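Local coordinates for protein AggB (Escherichia coli, PDB 4PHX), which is the minor subunit of aggregative adherence fimbriae type I and, as an AfaD-like invasin relative, probably takes part in bacterial adhesion to host surfaces, at residues 62-67 with 93-98. Sequence-based numbering, arbitrary orientation.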
ATOM      1  N   LEU B  62      23.102   7.897  -2.127  1.00 54.72           N
ATOM      2  CA  LEU B  62      22.234   6.756  -2.351  1.00 47.70           C
ATOM      3  C   LEU B  62      22.362   5.767  -1.215  1.00 45.52           C
ATOM      4  O   LEU B  62      23.465   5.372  -0.858  1.00 51.32           O
ATOM      5  CB  LEU B  62      22.570   6.075  -3.660  1.00 50.27           C
ATOM      6  CG  LEU B  62      22.029   6.848  -4.849  1.00 60.29           C
ATOM      7  CD1 LEU B  62      22.395   6.146  -6.152  1.00 58.74           C
ATOM      8  CD2 LEU B  62      20.516   7.004  -4.695  1.00 55.92           C
ATOM      9  N   LYS B  63      21.234   5.392  -0.629  1.00 43.46           N
ATOM     10  CA  LYS B  63      21.191   4.260   0.273  1.00 44.46           C
ATOM     11  C   LYS B  63      20.898   3.071  -0.614  1.00 45.49           C
ATOM     12  O   LYS B  63      19.890   3.032  -1.321  1.00 44.78           O
ATOM     13  CB  LYS B  63      20.055   4.383   1.301  1.00 50.47           C
ATOM     14  CG  LYS B  63      19.812   5.771   1.868  1.00 51.67           C
ATOM     15  CD  LYS B  63      18.691   5.773   2.919  1.00 60.16           C
ATOM     16  CE  LYS B  63      18.988   4.867   4.128  1.00 60.92           C
ATOM     17  NZ  LYS B  63      20.006   5.446   5.067  1.00 61.47           N
ATOM     18  N   VAL B  64      21.776   2.086  -0.585  1.00 46.86           N
ATOM     19  CA  VAL B  64      21.558   0.919  -1.397  1.00 40.80           C
ATOM     20  C   VAL B  64      21.605  -0.314  -0.520  1.00 45.44           C
ATOM     21  O   VAL B  64      22.060  -0.257   0.627  1.00 40.49           O
ATOM     22  CB  VAL B  64      22.605   0.833  -2.501  1.00 41.43           C
ATOM     23  CG1 VAL B  64      22.551   2.086  -3.355  1.00 36.67           C
ATOM     24  CG2 VAL B  64      24.012   0.613  -1.898  1.00 36.58           C
ATOM     25  N   LYS B  65      21.104  -1.423  -1.053  1.00 42.24           N
ATOM     26  CA  LYS B  65      21.194  -2.703  -0.365  1.00 42.68           C
ATOM     27  C   LYS B  65      21.564  -3.792  -1.364  1.00 39.00           C
ATOM     28  O   LYS B  65      21.294  -3.686  -2.561  1.00 34.96           O
ATOM     29  CB  LYS B  65      19.884  -3.056   0.363  1.00 41.60           C
ATOM     30  CG  LYS B  65      18.662  -3.174  -0.543  1.00 45.61           C
ATOM     31  CD  LYS B  65      17.402  -3.634   0.221  1.00 42.90           C
ATOM     32  CE  LYS B  65      16.194  -3.773  -0.696  1.00 39.98           C
ATOM     33  NZ  LYS B  65      14.949  -4.125   0.070  1.00 45.45           N
ATOM     34  N   ILE B  66      22.187  -4.845  -0.858  1.00 41.10           N
ATOM     35  CA  ILE B  66      22.676  -5.891  -1.729  1.00 39.41           C
ATOM     36  C   ILE B  66      22.134  -7.265  -1.353  1.00 33.90           C
ATOM     37  O   ILE B  66      21.980  -7.600  -0.190  1.00 33.04           O
ATOM     38  CB  ILE B  66      24.218  -5.911  -1.757  1.00 35.06           C
ATOM     39  CG1 ILE B  66      24.721  -6.784  -2.907  1.00 34.68           C
ATOM     40  CG2 ILE B  66      24.766  -6.366  -0.398  1.00 31.69           C
ATOM     41  CD1 ILE B  66      26.243  -6.730  -3.128  1.00 36.14           C
ATOM     42  N   GLY B  67      21.860  -8.062  -2.369  1.00 36.57           N
ATOM     43  CA  GLY B  67      21.445  -9.435  -2.163  1.00 39.77           C
ATOM     44  C   GLY B  67      20.224  -9.734  -3.003  1.00 38.68           C
ATOM     45  O   GLY B  67      20.319  -9.819  -4.220  1.00 36.82           O
ATOM     46  N   PHE B  93      22.759 -11.799  -8.019  1.00 33.76           N
ATOM     47  CA  PHE B  93      22.357 -10.849  -6.968  1.00 36.63           C
ATOM     48  C   PHE B  93      22.131  -9.456  -7.542  1.00 30.92           C
ATOM     49  O   PHE B  93      22.560  -9.145  -8.649  1.00 36.15           O
ATOM     50  CB  PHE B  93      23.427 -10.757  -5.877  1.00 32.74           C
ATOM     51  CG  PHE B  93      24.761 -10.282  -6.383  1.00 34.33           C
ATOM     52  CD1 PHE B  93      25.076  -8.936  -6.384  1.00 31.15           C
ATOM     53  CD2 PHE B  93      25.701 -11.195  -6.866  1.00 31.92           C
ATOM     54  CE1 PHE B  93      26.293  -8.486  -6.857  1.00 35.18           C
ATOM     55  CE2 PHE B  93      26.919 -10.759  -7.344  1.00 33.52           C
ATOM     56  CZ  PHE B  93      27.222  -9.384  -7.343  1.00 32.99           C
ATOM     57  N   ASP B  94      21.482  -8.595  -6.788  1.00 31.07           N
ATOM     58  CA  ASP B  94      21.308  -7.232  -7.266  1.00 38.83           C
ATOM     59  C   ASP B  94      21.799  -6.234  -6.252  1.00 37.29           C
ATOM     60  O   ASP B  94      21.908  -6.543  -5.059  1.00 38.62           O
ATOM     61  CB  ASP B  94      19.841  -6.936  -7.534  1.00 37.96           C
ATOM     62  CG  ASP B  94      19.268  -7.793  -8.640  1.00 38.43           C
ATOM     63  OD1 ASP B  94      19.489  -7.467  -9.832  1.00 37.18           O
ATOM     64  OD2 ASP B  94      18.560  -8.763  -8.304  1.00 36.14           O
ATOM     65  N   ILE B  95      22.085  -5.037  -6.739  1.00 36.88           N
ATOM     66  CA  ILE B  95      22.244  -3.880  -5.878  1.00 37.72           C
ATOM     67  C   ILE B  95      20.986  -3.039  -6.020  1.00 39.45           C
ATOM     68  O   ILE B  95      20.611  -2.617  -7.119  1.00 37.24           O
ATOM     69  CB  ILE B  95      23.510  -3.081  -6.212  1.00 36.59           C
ATOM     70  CG1 ILE B  95      24.743  -3.923  -5.854  1.00 33.92           C
ATOM     71  CG2 ILE B  95      23.536  -1.753  -5.439  1.00 32.46           C
ATOM     72  CD1 ILE B  95      26.070  -3.369  -6.383  1.00 25.72           C
ATOM     73  N   MET B  96      20.316  -2.824  -4.899  1.00 41.61           N
ATOM     74  CA  MET B  96      18.992  -2.230  -4.941  1.00 45.28           C
ATOM     75  C   MET B  96      18.884  -0.943  -4.134  1.00 45.77           C
ATOM     76  O   MET B  96      19.559  -0.771  -3.115  1.00 44.92           O
ATOM     77  CB  MET B  96      17.932  -3.232  -4.466  1.00 43.37           C
ATOM     78  CG  MET B  96      17.756  -4.441  -5.355  1.00 38.93           C
ATOM     79  SD  MET B  96      16.806  -5.756  -4.567  1.00 38.61           S
ATOM     80  CE  MET B  96      17.749  -6.103  -3.114  1.00 33.28           C
ATOM     81  N   SER B  97      18.022  -0.048  -4.604  1.00 44.77           N
ATOM     82  CA  SER B  97      17.632   1.117  -3.824  1.00 50.08           C
ATOM     83  C   SER B  97      17.102   0.709  -2.452  1.00 47.69           C
ATOM     84  O   SER B  97      16.205  -0.128  -2.344  1.00 43.02           O
ATOM     85  CB  SER B  97      16.559   1.915  -4.547  1.00 40.68           C
ATOM     86  OG  SER B  97      16.210   3.019  -3.763  1.00 47.53           O
ATOM     87  N   ASP B  98      17.673   1.296  -1.405  1.00 46.13           N
ATOM     88  CA  ASP B  98      17.255   0.974  -0.049  1.00 47.96           C
ATOM     89  C   ASP B  98      16.191   1.963   0.411  1.00 46.83           C
ATOM     90  O   ASP B  98      16.497   2.939   1.076  1.00 48.99           O
ATOM     91  CB  ASP B  98      18.453   0.984   0.905  1.00 44.04           C
ATOM     92  CG  ASP B  98      18.070   0.595   2.324  1.00 48.18           C
ATOM     93  OD1 ASP B  98      16.917   0.157   2.544  1.00 51.59           O
ATOM     94  OD2 ASP B  98      18.928   0.716   3.219  1.00 49.99           O
TER
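K65 and M96 face each other as a hydrogen-bonded antiparallel pair, and their side chains pass obliquely over the same side of the sheet. The K65 chain runs extended beyond CG, whereas M96 folds back at chi3 (-58°), which brings its CE to 3.7 Å from K65 CE. Beneath them, K65 N binds M96 O and M96 N binds K65 O, both at 2.7 Å. G67, which continues the strand at backbone angles that would jam a CB against the preceding carbonyl, exchanges a second, longer pair of backbone hydrogen bonds with D94, whose OD1 is hydrogen-bonded to T23 and whose OD2 forms salt bridges with K20 and with R25 of a second subunit.

On the other face, with CG1 anti to the backbone N (chi1 -167°), I66 CG1 meets I95 CG1 at 4.1 Å. The extended chi2 (173°) carries I66 CD1 on to lie obliquely against the F93 ring, 4.1 Å from CD1 of F93, while V64 CB meets I95 CG2 at 4.0 Å. I37, I39 and F110 of the opposing sheet cover this apolar row.

Just past the end of strand 90-97, D98 N reaches K63 O at 2.8 Å from above the carbonyl plane, and K63 CB packs against D98 CB at 3.8 Å. Their polar ends part, K63 NZ to N44 and D98 OD2 to H49. Strands 61-67 and 90-97 are thus antiparallel neighbours within one sheet of the Ig-like beta sandwich, lining its hydrophobic core with alternate residues.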